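Local coordinates for protein oxalate--CoA ligase (Arabidopsis thaliana, PDB 5IE2) that belongs to the ANL superfamily of AMP-binding enzymes, built from a large N-terminal and a smaller C-terminal domain, and is captured here with adenosine-5'-triphosphate in its pocket, at residues Thr82-Asn87 / Ser102-Leu107. Residues are numbered along the deposited sequence; the frame is centred on the assembly and turned at random.
Sequences TAAPLN and SDSKLL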
# COMPACT_ATOMS: atom_id res chain seq x y z
N THR A 82 4.03 -19.72 -0.15
CA THR A 82 3.27 -18.47 -0.30
C THR A 82 3.24 -17.76 1.05
O THR A 82 2.79 -18.38 2.02
CB THR A 82 1.81 -18.76 -0.78
OG1 THR A 82 1.86 -19.40 -2.07
CG2 THR A 82 1.02 -17.45 -0.93
N ALA A 83 3.68 -16.49 1.11
CA ALA A 83 3.64 -15.71 2.37
C ALA A 83 2.26 -15.08 2.55
O ALA A 83 1.76 -14.48 1.60
CB ALA A 83 4.69 -14.65 2.34
N ALA A 84 1.67 -15.19 3.76
CA ALA A 84 0.39 -14.58 4.08
C ALA A 84 0.62 -13.65 5.29
O ALA A 84 0.40 -14.07 6.44
CB ALA A 84 -0.66 -15.66 4.38
N PRO A 85 1.07 -12.43 5.04
CA PRO A 85 1.28 -11.45 6.13
C PRO A 85 -0.08 -11.02 6.69
O PRO A 85 -1.03 -10.81 5.95
CB PRO A 85 2.00 -10.29 5.44
CG PRO A 85 1.88 -10.53 3.96
CD PRO A 85 1.49 -11.92 3.71
N LEU A 86 -0.17 -10.93 8.02
CA LEU A 86 -1.43 -10.61 8.68
C LEU A 86 -1.19 -9.46 9.68
O LEU A 86 -0.12 -9.39 10.30
CB LEU A 86 -1.99 -11.84 9.42
CG LEU A 86 -2.38 -13.02 8.51
CD1 LEU A 86 -2.84 -14.19 9.37
CD2 LEU A 86 -3.50 -12.61 7.53
N ASN A 87 -2.16 -8.57 9.77
CA ASN A 87 -2.18 -7.45 10.72
C ASN A 87 -1.98 -7.95 12.14
O ASN A 87 -2.81 -8.70 12.61
CB ASN A 87 -3.54 -6.73 10.59
CG ASN A 87 -3.62 -5.43 11.42
OD1 ASN A 87 -2.82 -5.19 12.31
ND2 ASN A 87 -4.61 -4.59 11.10
N SER A 102 -6.79 -18.71 4.38
CA SER A 102 -5.56 -18.71 3.59
C SER A 102 -4.96 -20.13 3.46
O SER A 102 -3.99 -20.32 2.72
CB SER A 102 -4.54 -17.78 4.26
OG SER A 102 -4.20 -18.30 5.56
N ASP A 103 -5.54 -21.10 4.18
CA ASP A 103 -4.96 -22.46 4.30
C ASP A 103 -3.53 -22.50 4.86
O ASP A 103 -2.70 -23.36 4.49
CB ASP A 103 -5.01 -23.18 2.96
CG ASP A 103 -6.43 -23.49 2.54
OD1 ASP A 103 -7.13 -24.16 3.35
OD2 ASP A 103 -6.86 -23.05 1.44
N SER A 104 -3.25 -21.57 5.77
CA SER A 104 -1.95 -21.53 6.41
C SER A 104 -1.57 -22.85 7.08
O SER A 104 -2.40 -23.45 7.78
CB SER A 104 -1.92 -20.37 7.45
OG SER A 104 -1.90 -19.13 6.75
N LYS A 105 -0.33 -23.28 6.90
CA LYS A 105 0.21 -24.52 7.47
C LYS A 105 1.23 -24.23 8.57
O LYS A 105 1.69 -25.12 9.26
CB LYS A 105 0.88 -25.38 6.38
CG LYS A 105 -0.10 -26.34 5.69
CD LYS A 105 0.32 -26.70 4.26
CE LYS A 105 -0.83 -27.41 3.52
NZ LYS A 105 -1.53 -28.43 4.38
N LEU A 106 1.62 -22.97 8.71
CA LEU A 106 2.63 -22.56 9.69
C LEU A 106 2.40 -21.07 10.03
O LEU A 106 2.06 -20.28 9.13
CB LEU A 106 4.07 -22.78 9.12
CG LEU A 106 5.24 -22.20 9.92
CD1 LEU A 106 5.38 -22.91 11.26
CD2 LEU A 106 6.56 -22.22 9.13
N LEU A 107 2.59 -20.70 11.28
CA LEU A 107 2.50 -19.30 11.73
C LEU A 107 3.88 -18.87 12.20
O LEU A 107 4.44 -19.48 13.10
CB LEU A 107 1.51 -19.14 12.89
CG LEU A 107 1.54 -17.75 13.53
CD1 LEU A 107 1.09 -16.66 12.54
CD2 LEU A 107 0.63 -17.77 14.80
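A beta-alpha-beta crossover, running from strand 82-85 through helix 92-101 into strand 104-110, brings A84 against S102 and S104 where the chain leaves the helix. The contact is small, burying 88 Å² in all, and rests on one methyl group facing two serines. A84 CB lies 4.4 Å from S102 CB and an equal 4.4 Å from S104 OG, so the methyl meets carbon on one serine and hydroxyl oxygen on the other. The backbones remain apart, with A84 CA 7.3 Å from S102 CA.

The two serines are tied together on their own side of the contact: S104 OG donates to S102 OG at 2.7 Å. In S102 a chi1 of 63° places OG between the backbone N and C, where, besides accepting the bond from S104, it turns its single hydrogen toward the carbonyl oxygens of Y98 and L99 in the last turn of the helix, which must share it. This buried hydroxyl thus links the last turn of helix 92-101 to the residues that lead into the following strand. Between the serines, D103 takes a positive phi of 58° in the Schellman motif that closes the helix and redirects the chain.

The crossover skips a strand: 58-61 runs between 82-85 and 104-110, parallel to both. A84 shares backbone hydrogen bonding with V59, and its side chain touches V58, on which S104 packs too while also reaching A60. F167 of strand 164-169 lies against S102, so the exit from helix 92-101 is packed between strands 58-61, 82-85 and 164-169.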